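Local coordinates for ATP phosphoribosyltransferase regulatory subunit (Bacillus halodurans, PDB 3OD1), which is probably the regulatory partner of the HisG catalytic subunit in the first step of histidine biosynthesis, and may let histidine exert feedback control, at residues 143-148 and 281-286; 251-256 and 263-268; 340-345 and 374-379; 24-29 and 322-327; 173-178 and 186-191. All coordinates share one frame; numbering follows the deposited sequence.

Contact 1: 143-148 and 281-286; sequences GEVIAL and VVFEGY
The buried layer between helix 139-155 and the large mixed sheet of the histidyl-tRNA synthetase-like core is where Ile146 meets Phe283. Ile146 lies over one face of the Phe283 ring: its CG1 is 3.6 Å from the ring centroid, 15° off the ring normal, a CH-pi contact. The next atom, Ile146 CD1, continues along the same side and reaches Phe283 CD2 at 3.7 Å. Phe283 CG sits between the backbone N and the carbonyl carbon of its own residue (chi1 54°), which lifts the ring off strand 281-286 toward the helix. Such a helix laid on a mainly antiparallel sheet belongs to the class-II aminoacyl-tRNA synthetase fold, which HisZ shares. The preceding residue, Val145, crosses Phe283 at about a right angle and brings CG2 obliquely to CZ at 4.1 Å. An alanine in place of Phe283 would probably leave Ile146 CG1 without the ring it rests on and open a gap between helix and strand. Phe316 of strand 313-319 also touches the phenyl ring, while Leu252 and Leu256 of helix 240-258 pack against Ile146.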
# COMPACT_ATOMS: atom_id res chain seq x y z
N GLY B 143 -12.90 23.39 11.23
CA GLY B 143 -11.58 23.89 11.55
C GLY B 143 -10.57 22.79 11.83
O GLY B 143 -9.41 22.89 11.45
N GLU B 144 -11.03 21.73 12.49
CA GLU B 144 -10.15 20.60 12.81
C GLU B 144 -9.51 19.96 11.58
O GLU B 144 -8.31 19.78 11.54
CB GLU B 144 -10.89 19.53 13.62
CG GLU B 144 -10.04 18.28 13.93
CD GLU B 144 -10.85 17.16 14.58
OE1 GLU B 144 -11.90 17.44 15.21
OE2 GLU B 144 -10.46 15.98 14.44
N VAL B 145 -10.31 19.60 10.57
CA VAL B 145 -9.71 18.92 9.42
C VAL B 145 -8.75 19.83 8.65
O VAL B 145 -7.77 19.36 8.10
CB VAL B 145 -10.76 18.31 8.46
CG1 VAL B 145 -11.61 17.27 9.19
CG2 VAL B 145 -11.64 19.39 7.85
N ILE B 146 -9.02 21.13 8.62
CA ILE B 146 -8.12 22.05 7.92
C ILE B 146 -6.84 22.24 8.73
O ILE B 146 -5.74 22.19 8.17
CB ILE B 146 -8.79 23.42 7.63
CG1 ILE B 146 -9.91 23.25 6.59
CG2 ILE B 146 -7.75 24.42 7.17
CD1 ILE B 146 -10.75 24.53 6.37
N ALA B 147 -6.99 22.43 10.04
CA ALA B 147 -5.86 22.58 10.95
C ALA B 147 -4.97 21.34 10.99
O ALA B 147 -3.75 21.45 11.08
CB ALA B 147 -6.34 22.95 12.35
N LEU B 148 -5.58 20.16 10.93
CA LEU B 148 -4.83 18.92 10.86
C LEU B 148 -4.05 18.85 9.54
O LEU B 148 -2.86 18.55 9.54
CB LEU B 148 -5.75 17.71 11.01
CG LEU B 148 -5.16 16.32 10.77
CD1 LEU B 148 -3.89 16.10 11.60
CD2 LEU B 148 -6.21 15.26 11.08
N VAL B 281 -18.50 24.18 3.13
CA VAL B 281 -17.10 24.58 3.16
C VAL B 281 -16.28 23.68 2.24
O VAL B 281 -16.40 22.46 2.31
CB VAL B 281 -16.53 24.48 4.57
CG1 VAL B 281 -15.04 24.83 4.58
CG2 VAL B 281 -17.31 25.37 5.53
N VAL B 282 -15.47 24.30 1.38
CA VAL B 282 -14.53 23.59 0.52
C VAL B 282 -13.18 24.29 0.61
O VAL B 282 -13.11 25.48 0.89
CB VAL B 282 -15.00 23.54 -0.96
CG1 VAL B 282 -16.16 22.59 -1.11
CG2 VAL B 282 -15.38 24.94 -1.47
N PHE B 283 -12.11 23.53 0.38
CA PHE B 283 -10.76 24.07 0.45
C PHE B 283 -9.78 23.30 -0.42
O PHE B 283 -10.01 22.14 -0.77
CB PHE B 283 -10.26 24.15 1.89
CG PHE B 283 -10.33 22.85 2.64
CD1 PHE B 283 -9.25 21.97 2.65
CD2 PHE B 283 -11.46 22.52 3.38
CE1 PHE B 283 -9.31 20.77 3.35
CE2 PHE B 283 -11.52 21.31 4.08
CZ PHE B 283 -10.45 20.44 4.06
N GLU B 284 -8.68 23.96 -0.76
CA GLU B 284 -7.60 23.29 -1.46
C GLU B 284 -6.27 23.92 -1.08
O GLU B 284 -6.21 25.12 -0.80
CB GLU B 284 -7.82 23.32 -2.97
CG GLU B 284 -7.84 24.69 -3.56
CD GLU B 284 -8.11 24.67 -5.05
OE1 GLU B 284 -8.51 23.61 -5.58
OE2 GLU B 284 -7.93 25.73 -5.68
N GLY B 285 -5.22 23.11 -1.07
CA GLY B 285 -3.91 23.57 -0.64
C GLY B 285 -2.95 23.65 -1.80
O GLY B 285 -2.98 22.81 -2.70
N TYR B 286 -2.11 24.68 -1.78
CA TYR B 286 -1.09 24.93 -2.80
C TYR B 286 0.25 25.14 -2.12
O TYR B 286 0.33 25.81 -1.10
CB TYR B 286 -1.42 26.21 -3.59
CG TYR B 286 -2.63 26.08 -4.50
CD1 TYR B 286 -2.48 25.61 -5.81
CD2 TYR B 286 -3.90 26.44 -4.07
CE1 TYR B 286 -3.56 25.48 -6.64
CE2 TYR B 286 -5.00 26.31 -4.91
CZ TYR B 286 -4.82 25.83 -6.20
OH TYR B 286 -5.88 25.70 -7.07

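Contact 2: 251-256 and 263-268; sequences KLYEVL and EYVKFD
Tyr253 and Phe267 meet with their ring planes at 54° and their centroids 5.8 Å apart, an oblique aromatic pair that is neither stacked nor T-shaped. The Phe267 ring arrives by its far end: CZ lies 3.7 Å from Tyr253 CD1, and Tyr253 CB sits at the phenyl edge, in the ring plane, 3.9 Å from the same CZ. The tyrosine is swung out with CG opposite its backbone N (chi1 -173°), which carries its ring toward strand 265-268 and sets one edge against Val265. There Val265 CG2 lies near the plane of the phenol ring, 3.6 Å from Tyr253 CE1. The two methyls of Val265 are shared out, for CG1 turns to Leu256 and touches its CD1 at 3.6 Å. Replacing Tyr253 with an alanine would probably leave both Phe267 CZ and Val265 CG2 without their aromatic neighbour and free the phenyl ring to shift. Ile165 of the adjoining strand 162-167 extends the apolar patch, touching Leu252, Leu256 and Phe267. The axes of the helix and strand segments run nearly antiparallel, at 166°, and 10.7 Å apart. Helix 240-258 thus turns back through a short connection into strand 265-268 and packs on it with apolar side chains, a helix-on-sheet arrangement near the 224-225 end of the large mixed sheet of the synthetase-like core.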
# COMPACT_ATOMS: atom_id res chain seq x y z
N LYS B 251 -16.95 32.01 11.55
CA LYS B 251 -16.64 31.16 12.68
C LYS B 251 -15.49 30.19 12.38
O LYS B 251 -14.67 29.90 13.25
CB LYS B 251 -17.85 30.40 13.19
CG LYS B 251 -17.51 29.59 14.43
CD LYS B 251 -18.73 29.26 15.27
CE LYS B 251 -18.30 28.62 16.59
NZ LYS B 251 -19.45 28.07 17.35
N LEU B 252 -15.43 29.70 11.14
CA LEU B 252 -14.34 28.82 10.72
C LEU B 252 -13.00 29.53 10.87
O LEU B 252 -12.04 28.95 11.40
CB LEU B 252 -14.52 28.39 9.26
CG LEU B 252 -13.38 27.57 8.67
CD1 LEU B 252 -13.08 26.37 9.56
CD2 LEU B 252 -13.71 27.15 7.23
N TYR B 253 -12.93 30.79 10.44
CA TYR B 253 -11.69 31.54 10.54
C TYR B 253 -11.29 31.71 12.01
O TYR B 253 -10.13 31.61 12.35
CB TYR B 253 -11.78 32.91 9.85
CG TYR B 253 -10.45 33.63 9.80
CD1 TYR B 253 -9.43 33.20 8.95
CD2 TYR B 253 -10.20 34.73 10.61
CE1 TYR B 253 -8.21 33.83 8.91
CE2 TYR B 253 -8.97 35.38 10.57
CZ TYR B 253 -7.98 34.93 9.72
OH TYR B 253 -6.75 35.55 9.67
N GLU B 254 -12.28 31.96 12.87
CA GLU B 254 -12.03 32.10 14.30
C GLU B 254 -11.44 30.83 14.88
O GLU B 254 -10.47 30.89 15.65
CB GLU B 254 -13.34 32.46 15.04
CG GLU B 254 -13.85 33.86 14.73
CD GLU B 254 -15.22 34.15 15.35
OE1 GLU B 254 -15.80 33.26 16.02
OE2 GLU B 254 -15.72 35.28 15.15
N VAL B 255 -12.01 29.69 14.52
CA VAL B 255 -11.49 28.39 14.95
C VAL B 255 -10.05 28.19 14.50
O VAL B 255 -9.20 27.73 15.27
CB VAL B 255 -12.34 27.21 14.42
CG1 VAL B 255 -11.72 25.88 14.83
CG2 VAL B 255 -13.79 27.31 14.92
N LEU B 256 -9.76 28.54 13.25
CA LEU B 256 -8.39 28.38 12.74
C LEU B 256 -7.40 29.27 13.49
O LEU B 256 -6.24 28.89 13.72
CB LEU B 256 -8.35 28.63 11.22
CG LEU B 256 -9.09 27.57 10.39
CD1 LEU B 256 -9.16 27.95 8.92
CD2 LEU B 256 -8.41 26.22 10.58
N GLU B 263 -2.28 32.08 9.59
CA GLU B 263 -1.31 32.59 8.63
C GLU B 263 -1.37 31.81 7.32
O GLU B 263 -1.00 32.34 6.26
CB GLU B 263 0.12 32.56 9.20
CG GLU B 263 0.64 31.15 9.49
CD GLU B 263 2.13 31.12 9.86
OE1 GLU B 263 2.98 31.42 9.00
OE2 GLU B 263 2.44 30.77 11.02
N TYR B 264 -1.85 30.57 7.39
CA TYR B 264 -1.83 29.65 6.26
C TYR B 264 -3.08 29.72 5.39
O TYR B 264 -3.12 29.15 4.29
CB TYR B 264 -1.63 28.21 6.74
CG TYR B 264 -0.24 27.96 7.29
CD1 TYR B 264 0.82 27.68 6.44
CD2 TYR B 264 0.00 27.99 8.66
CE1 TYR B 264 2.09 27.45 6.93
CE2 TYR B 264 1.27 27.76 9.16
CZ TYR B 264 2.31 27.49 8.28
OH TYR B 264 3.58 27.26 8.76
N VAL B 265 -4.11 30.41 5.86
CA VAL B 265 -5.38 30.36 5.16
C VAL B 265 -5.68 31.64 4.39
O VAL B 265 -5.27 32.73 4.79
CB VAL B 265 -6.55 30.03 6.13
CG1 VAL B 265 -6.33 28.68 6.79
CG2 VAL B 265 -6.71 31.11 7.17
N LYS B 266 -6.37 31.49 3.27
CA LYS B 266 -6.92 32.63 2.57
C LYS B 266 -8.28 32.22 2.02
O LYS B 266 -8.68 31.06 2.13
CB LYS B 266 -5.97 33.11 1.47
CG LYS B 266 -5.64 32.09 0.40
CD LYS B 266 -4.58 32.65 -0.54
CE LYS B 266 -4.45 31.83 -1.81
NZ LYS B 266 -3.47 32.44 -2.77
N PHE B 267 -9.03 33.18 1.48
CA PHE B 267 -10.37 32.89 1.01
C PHE B 267 -10.49 33.02 -0.49
O PHE B 267 -9.96 33.97 -1.08
CB PHE B 267 -11.39 33.77 1.73
CG PHE B 267 -11.44 33.52 3.20
CD1 PHE B 267 -12.29 32.56 3.73
CD2 PHE B 267 -10.61 34.24 4.06
CE1 PHE B 267 -12.32 32.33 5.09
CE2 PHE B 267 -10.65 34.01 5.42
CZ PHE B 267 -11.51 33.05 5.94
N ASP B 268 -11.17 32.06 -1.11
CA ASP B 268 -11.45 32.12 -2.53
C ASP B 268 -12.88 31.68 -2.78
O ASP B 268 -13.15 30.50 -3.01
CB ASP B 268 -10.48 31.26 -3.33
CG ASP B 268 -10.76 31.28 -4.82
OD1 ASP B 268 -11.60 32.09 -5.26
OD2 ASP B 268 -10.14 30.49 -5.55

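Contact 3: 340-345 and 374-379; sequences CILFSN and TDVDAM
Cys340 opens the contact from strand 339-343, its SG meeting the terminal methyl of the selenomethionine Met379, with SG and CE 3.8 Å apart. The selenomethionine chain is fully extended, CG anti to the backbone N (chi1 -162°) and the later torsions close to straight, so that CE is carried from the helix across to the strand. Two residues on, Leu342 points to the same side and divides its branches between two partners. Its CD1 packs against Val376 CG2 at 3.5 Å, the two side chains crossing at a slant, while Leu342 CD2 lies 4.1 Å from Met379 SE as the leucine and the selenomethionine slide past each other in opposite directions. Val376 and Met379 are three residues apart, about one helical turn, and thus present one apolar face to the strand. At the start of that helix Asp375 is the N-cap: its OD1 accepts a weak bond from Ala378 N at 3.2 Å. The strand is the middle one of the parallel three-stranded sheet of the C-terminal domain, between 365-369 and 385-389. Helix 376-381 lies on one side of this sheet, where Val386 and Tyr388 also touch Leu342 and Val366 touches Met379; helix 348-359 packs on Ile341 and Phe343, whose side chains leave the strand on the other side.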
# COMPACT_ATOMS: atom_id res chain seq x y z
N CYS B 340 28.74 -2.31 3.65
CA CYS B 340 28.87 -3.60 2.97
C CYS B 340 30.08 -4.38 3.49
O CYS B 340 31.20 -3.89 3.46
CB CYS B 340 29.01 -3.39 1.45
SG CYS B 340 29.25 -4.92 0.52
N ILE B 341 29.83 -5.58 4.01
CA ILE B 341 30.90 -6.47 4.44
C ILE B 341 31.07 -7.54 3.38
O ILE B 341 30.14 -8.29 3.10
CB ILE B 341 30.57 -7.13 5.80
CG1 ILE B 341 30.45 -6.08 6.91
CG2 ILE B 341 31.63 -8.18 6.16
CD1 ILE B 341 29.79 -6.58 8.18
N LEU B 342 32.23 -7.56 2.75
CA LEU B 342 32.54 -8.58 1.74
C LEU B 342 33.32 -9.70 2.42
O LEU B 342 34.32 -9.45 3.08
CB LEU B 342 33.40 -7.98 0.62
CG LEU B 342 32.73 -6.88 -0.20
CD1 LEU B 342 33.77 -6.07 -0.97
CD2 LEU B 342 31.68 -7.47 -1.15
N PHE B 343 32.85 -10.93 2.27
CA PHE B 343 33.55 -12.02 2.94
C PHE B 343 33.91 -13.15 2.01
O PHE B 343 33.35 -13.28 0.93
CB PHE B 343 32.75 -12.55 4.14
CG PHE B 343 31.46 -13.24 3.77
CD1 PHE B 343 31.40 -14.62 3.67
CD2 PHE B 343 30.30 -12.51 3.55
CE1 PHE B 343 30.22 -15.26 3.34
CE2 PHE B 343 29.11 -13.15 3.21
CZ PHE B 343 29.07 -14.52 3.11
N SER B 344 34.89 -13.95 2.42
CA SER B 344 35.16 -15.23 1.77
C SER B 344 34.84 -16.36 2.74
O SER B 344 34.51 -16.12 3.91
CB SER B 344 36.61 -15.32 1.29
OG SER B 344 37.51 -15.28 2.38
N ASN B 345 34.94 -17.59 2.25
CA ASN B 345 34.46 -18.75 2.98
C ASN B 345 35.00 -18.84 4.39
O ASN B 345 34.24 -19.01 5.35
CB ASN B 345 34.81 -20.02 2.21
CG ASN B 345 33.88 -21.17 2.52
OD1 ASN B 345 32.69 -20.96 2.76
ND2 ASN B 345 34.42 -22.38 2.53
N THR B 374 29.97 -9.95 -9.30
CA THR B 374 30.68 -9.92 -10.59
C THR B 374 31.70 -8.78 -10.68
O THR B 374 32.77 -8.95 -11.26
CB THR B 374 29.71 -9.86 -11.80
OG1 THR B 374 28.93 -8.66 -11.74
CG2 THR B 374 28.78 -11.06 -11.78
N ASP B 375 31.38 -7.62 -10.11
CA ASP B 375 32.28 -6.45 -10.16
C ASP B 375 32.49 -5.80 -8.78
O ASP B 375 31.80 -4.85 -8.42
CB ASP B 375 31.73 -5.40 -11.14
CG ASP B 375 32.64 -4.18 -11.28
OD1 ASP B 375 33.74 -4.17 -10.68
OD2 ASP B 375 32.25 -3.24 -11.99
N VAL B 376 33.46 -6.31 -8.03
CA VAL B 376 33.66 -5.87 -6.65
C VAL B 376 34.08 -4.39 -6.52
O VAL B 376 33.72 -3.73 -5.55
CB VAL B 376 34.65 -6.78 -5.90
CG1 VAL B 376 36.07 -6.50 -6.33
CG2 VAL B 376 34.50 -6.57 -4.40
N ASP B 377 34.82 -3.88 -7.50
CA ASP B 377 35.21 -2.47 -7.51
C ASP B 377 33.98 -1.56 -7.60
O ASP B 377 33.90 -0.53 -6.93
CB ASP B 377 36.12 -2.15 -8.70
CG ASP B 377 37.54 -2.64 -8.51
OD1 ASP B 377 37.90 -3.04 -7.37
OD2 ASP B 377 38.30 -2.61 -9.50
N ALA B 378 33.05 -1.93 -8.47
CA ALA B 378 31.84 -1.13 -8.64
C ALA B 378 31.02 -1.22 -7.37
O ALA B 378 30.59 -0.20 -6.82
CB ALA B 378 31.03 -1.60 -9.83
N MSE B 379 30.81 -2.44 -6.88
CA MSE B 379 30.02 -2.60 -5.67
C MSE B 379 30.64 -1.83 -4.50
O MSE B 379 29.97 -1.00 -3.86
CB MSE B 379 29.84 -4.07 -5.30
CG MSE B 379 28.70 -4.27 -4.31
SE MSE B 379 28.69 -6.05 -3.59
CE MSE B 379 27.10 -5.90 -2.45

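Contact 4: 24-29 and 322-327; sequences YKTKKN and LLVEAL
Val324 spreads its two methyls over helix 21-40, and apolar contact is all that joins the two segments. CG1, anti to the backbone N of Val324 (chi1 177°), comes to Thr26 CG2 at 4.0 Å, the two side chains crossing obliquely. CG2 instead settles against the backbone of the next residue, 4.0 Å from Lys27 CA and equally far from Lys27 CB. Contact with an alpha carbon reflects how close the helices come here, with Lys27 CA and Val324 CA 6.3 Å apart. Ile30 continues the apolar surface one turn further along helix 21-40 and touches Val324, Leu323 and Leu327.

Polar groups of the same residues are engaged away from Val324. Thr26 OG1 bonds to the carbonyl oxygen of Glu22 within its own helix, leaving CG2 as the branch that meets the valine. The lysine chain of Lys27 is bent at chi2 (-129°) and chi3 (117°) and leads away from helix 320-327. Its NZ forms salt bridges with Glu127 of the same chain and with Glu47 of the second subunit.

The chemistry therefore divides Lys27: its alpha and beta carbons serve helix packing inside the subunit, whereas its ammonium group, held between two carboxylates, probably has its charge well balanced and ties this helix to the subunit interface.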
# COMPACT_ATOMS: atom_id res chain seq x y z
N TYR B 24 10.99 5.97 -3.62
CA TYR B 24 10.21 5.27 -2.60
C TYR B 24 10.56 5.77 -1.20
O TYR B 24 9.66 6.05 -0.41
CB TYR B 24 10.44 3.75 -2.65
CG TYR B 24 9.58 3.04 -1.63
CD1 TYR B 24 8.35 2.50 -1.99
CD2 TYR B 24 9.97 2.95 -0.31
CE1 TYR B 24 7.55 1.87 -1.07
CE2 TYR B 24 9.17 2.32 0.63
CZ TYR B 24 7.97 1.79 0.25
OH TYR B 24 7.16 1.16 1.17
N LYS B 25 11.85 5.85 -0.89
CA LYS B 25 12.28 6.26 0.45
C LYS B 25 11.80 7.67 0.77
O LYS B 25 11.36 7.94 1.89
CB LYS B 25 13.81 6.24 0.59
CG LYS B 25 14.47 4.87 0.46
CD LYS B 25 15.94 4.91 0.90
CE LYS B 25 16.72 3.66 0.48
NZ LYS B 25 17.21 3.72 -0.94
N THR B 26 11.93 8.57 -0.19
CA THR B 26 11.50 9.96 -0.02
C THR B 26 10.00 10.05 0.26
O THR B 26 9.58 10.74 1.18
CB THR B 26 11.83 10.80 -1.26
OG1 THR B 26 13.23 10.74 -1.48
CG2 THR B 26 11.40 12.27 -1.06
N LYS B 27 9.21 9.35 -0.54
CA LYS B 27 7.77 9.37 -0.41
C LYS B 27 7.37 8.74 0.92
O LYS B 27 6.49 9.25 1.62
CB LYS B 27 7.12 8.63 -1.58
CG LYS B 27 5.68 8.27 -1.37
CD LYS B 27 5.45 6.79 -1.67
CE LYS B 27 4.99 6.05 -0.42
NZ LYS B 27 4.58 4.64 -0.73
N LYS B 28 8.04 7.65 1.28
CA LYS B 28 7.73 6.98 2.54
C LYS B 28 7.96 7.89 3.73
O LYS B 28 7.09 8.00 4.61
CB LYS B 28 8.51 5.69 2.71
CG LYS B 28 8.23 4.99 4.04
CD LYS B 28 9.07 3.74 4.16
CE LYS B 28 9.35 3.39 5.62
NZ LYS B 28 8.09 3.17 6.36
N ASN B 29 9.12 8.55 3.79
CA ASN B 29 9.38 9.46 4.90
C ASN B 29 8.29 10.53 5.01
O ASN B 29 7.78 10.80 6.10
CB ASN B 29 10.74 10.15 4.75
CG ASN B 29 10.93 11.27 5.77
OD1 ASN B 29 10.88 11.04 6.98
ND2 ASN B 29 11.12 12.50 5.29
N LEU B 322 2.27 14.62 -5.98
CA LEU B 322 2.35 16.06 -6.16
C LEU B 322 3.07 16.70 -4.98
O LEU B 322 3.80 17.67 -5.14
CB LEU B 322 0.94 16.66 -6.31
CG LEU B 322 0.17 16.26 -7.58
CD1 LEU B 322 -1.25 16.87 -7.62
CD2 LEU B 322 0.94 16.65 -8.84
N LEU B 323 2.85 16.16 -3.79
CA LEU B 323 3.49 16.70 -2.60
C LEU B 323 5.01 16.45 -2.63
O LEU B 323 5.80 17.34 -2.33
CB LEU B 323 2.87 16.11 -1.32
CG LEU B 323 3.52 16.52 0.00
CD1 LEU B 323 3.59 18.05 0.14
CD2 LEU B 323 2.78 15.88 1.20
N VAL B 324 5.41 15.24 -3.02
CA VAL B 324 6.83 14.93 -3.14
C VAL B 324 7.53 15.88 -4.13
O VAL B 324 8.58 16.44 -3.83
CB VAL B 324 7.07 13.45 -3.54
CG1 VAL B 324 8.58 13.18 -3.74
CG2 VAL B 324 6.50 12.50 -2.48
N GLU B 325 6.93 16.07 -5.31
CA GLU B 325 7.40 17.07 -6.27
C GLU B 325 7.59 18.44 -5.62
O GLU B 325 8.63 19.08 -5.79
CB GLU B 325 6.38 17.26 -7.39
CG GLU B 325 6.38 16.25 -8.52
CD GLU B 325 5.30 16.57 -9.55
OE1 GLU B 325 4.73 15.62 -10.13
OE2 GLU B 325 4.99 17.77 -9.76
N ALA B 326 6.58 18.89 -4.89
CA ALA B 326 6.56 20.23 -4.31
C ALA B 326 7.66 20.45 -3.26
O ALA B 326 8.07 21.58 -3.00
CB ALA B 326 5.19 20.51 -3.70
N LEU B 327 8.14 19.35 -2.67
CA LEU B 327 9.10 19.41 -1.57
C LEU B 327 10.58 19.34 -1.99
O LEU B 327 11.46 19.67 -1.20
CB LEU B 327 8.79 18.29 -0.57
CG LEU B 327 7.66 18.58 0.42
CD1 LEU B 327 7.28 17.33 1.20
CD2 LEU B 327 8.09 19.67 1.35

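Contact 5: 173-178 and 186-191; sequences ALLMDV and DRLRRF
Unusual torsions at Leu175, chi1 -92° and chi2 30°, turn its branches toward helix 182-193, and a bend at chi3 of Arg189 (-34°) folds that side chain back along its own helix. Leu175 CG then lies 4.1 Å from Leu188 CB, the two leucines crossing at a slant. Leu175 CD2 reaches further, to the start of the next residue, 4.1 Å from Arg189 N and 4.2 Å from Arg189 CG. The folded arginine meets Asp186 one turn earlier: NH2 donates to OD1 at 2.6 Å in a salt bridge, with the oxygen nearly in the guanidinium plane. This bond helps fix the turn of the guanidinium, whose NH1 also makes a weak hydrogen bond to Asn172. The two helices belong to a helical region joined to the synthetase-like core: Leu217 of helix 211-220 touches both leucines, and helix 197-206 adds Tyr200, His203 and Val204 round Leu188.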
# COMPACT_ATOMS: atom_id res chain seq x y z
N ALA B 173 -26.24 30.32 -3.11
CA ALA B 173 -27.20 31.35 -2.69
C ALA B 173 -27.15 32.57 -3.60
O ALA B 173 -28.19 33.09 -4.02
CB ALA B 173 -26.97 31.76 -1.24
N LEU B 174 -25.94 33.02 -3.92
CA LEU B 174 -25.77 34.19 -4.76
C LEU B 174 -26.26 33.94 -6.18
O LEU B 174 -27.05 34.72 -6.72
CB LEU B 174 -24.31 34.64 -4.79
CG LEU B 174 -24.01 35.83 -5.71
CD1 LEU B 174 -24.87 37.07 -5.33
CD2 LEU B 174 -22.53 36.17 -5.70
N LEU B 175 -25.78 32.86 -6.79
CA LEU B 175 -26.19 32.52 -8.15
C LEU B 175 -27.72 32.42 -8.26
O LEU B 175 -28.33 33.08 -9.10
CB LEU B 175 -25.53 31.22 -8.60
CG LEU B 175 -24.20 31.42 -9.34
CD1 LEU B 175 -23.49 32.69 -8.85
CD2 LEU B 175 -23.33 30.19 -9.25
N MSE B 176 -28.33 31.60 -7.41
CA MSE B 176 -29.79 31.45 -7.39
C MSE B 176 -30.51 32.78 -7.22
O MSE B 176 -31.41 33.12 -8.00
CB MSE B 176 -30.24 30.52 -6.27
CG MSE B 176 -30.12 29.05 -6.61
SE MSE B 176 -31.12 28.55 -8.21
CE MSE B 176 -30.17 26.89 -8.58
N ASP B 177 -30.12 33.53 -6.20
CA ASP B 177 -30.86 34.74 -5.91
C ASP B 177 -30.88 35.68 -7.10
O ASP B 177 -31.79 36.51 -7.24
CB ASP B 177 -30.31 35.46 -4.68
CG ASP B 177 -31.28 36.48 -4.15
OD1 ASP B 177 -32.40 36.09 -3.76
OD2 ASP B 177 -30.92 37.68 -4.13
N VAL B 178 -29.88 35.54 -7.98
CA VAL B 178 -29.79 36.42 -9.14
C VAL B 178 -30.45 35.86 -10.40
O VAL B 178 -31.16 36.58 -11.10
CB VAL B 178 -28.33 36.78 -9.47
CG1 VAL B 178 -28.27 37.52 -10.80
CG2 VAL B 178 -27.73 37.62 -8.34
N ASP B 186 -26.58 26.62 -12.88
CA ASP B 186 -25.62 25.60 -13.31
C ASP B 186 -24.63 26.16 -14.33
O ASP B 186 -23.42 25.95 -14.21
CB ASP B 186 -26.34 24.39 -13.92
CG ASP B 186 -26.96 23.48 -12.88
OD1 ASP B 186 -26.90 23.81 -11.68
OD2 ASP B 186 -27.50 22.42 -13.27
N ARG B 187 -25.15 26.86 -15.33
CA ARG B 187 -24.35 27.39 -16.43
C ARG B 187 -23.25 28.31 -15.90
O ARG B 187 -22.11 28.29 -16.39
CB ARG B 187 -25.24 28.14 -17.42
CG ARG B 187 -24.81 28.01 -18.88
CD ARG B 187 -25.93 28.37 -19.85
NE ARG B 187 -25.68 27.84 -21.19
CZ ARG B 187 -25.78 28.55 -22.31
NH1 ARG B 187 -26.12 29.83 -22.27
NH2 ARG B 187 -25.53 27.97 -23.49
N LEU B 188 -23.60 29.12 -14.91
CA LEU B 188 -22.64 29.99 -14.23
C LEU B 188 -21.63 29.18 -13.40
O LEU B 188 -20.43 29.43 -13.48
CB LEU B 188 -23.36 31.02 -13.35
CG LEU B 188 -23.86 32.28 -14.06
CD1 LEU B 188 -24.84 33.07 -13.18
CD2 LEU B 188 -22.68 33.16 -14.47
N ARG B 189 -22.12 28.22 -12.62
CA ARG B 189 -21.28 27.40 -11.76
C ARG B 189 -20.23 26.64 -12.56
O ARG B 189 -19.11 26.41 -12.09
CB ARG B 189 -22.14 26.39 -10.98
CG ARG B 189 -21.81 26.29 -9.49
CD ARG B 189 -22.53 25.11 -8.84
NE ARG B 189 -23.85 24.87 -9.43
CZ ARG B 189 -24.96 25.50 -9.06
NH1 ARG B 189 -24.93 26.41 -8.10
NH2 ARG B 189 -26.11 25.22 -9.66
N ARG B 190 -20.60 26.23 -13.77
CA ARG B 190 -19.71 25.51 -14.66
C ARG B 190 -18.49 26.36 -15.03
O ARG B 190 -17.36 25.86 -15.03
CB ARG B 190 -20.46 25.10 -15.93
CG ARG B 190 -19.57 24.56 -17.03
CD ARG B 190 -19.18 23.15 -16.73
NE ARG B 190 -20.36 22.35 -16.44
CZ ARG B 190 -20.31 21.07 -16.10
NH1 ARG B 190 -19.12 20.46 -16.00
NH2 ARG B 190 -21.43 20.40 -15.85
N PHE B 191 -18.72 27.64 -15.32
CA PHE B 191 -17.60 28.55 -15.59
C PHE B 191 -16.63 28.60 -14.41
O PHE B 191 -15.41 28.57 -14.60
CB PHE B 191 -18.09 29.95 -15.94
CG PHE B 191 -18.69 30.06 -17.31
CD1 PHE B 191 -17.90 29.98 -18.44
CD2 PHE B 191 -20.06 30.23 -17.47
CE1 PHE B 191 -18.45 30.08 -19.71
CE2 PHE B 191 -20.62 30.33 -18.74
CZ PHE B 191 -19.82 30.25 -19.86

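In the fold
Contacts 1 and 2 are neighbours, with centres 9 Å apart, and touch through Gly143 and Val281 against Leu252, Val255 and Leu256; strands 265-268 and 281-286 belong to the same large mixed sheet. Along the chain, contact 4 closes the longest loop and encloses contact 1, which in turn encloses first contact 5 and then contact 2. Contact 5 lies in a helical region about 24 Å from contacts 1 and 2, centre to centre. Contact 3 follows contact 4 in the separate C-terminal domain, its centre about 52 Å from that of contact 1. Segments of contacts 1, 2, 3 and 4 also touch the second subunit, whereas those of contact 5 touch no other chain of the assembly, consistent with a dimer held at several places.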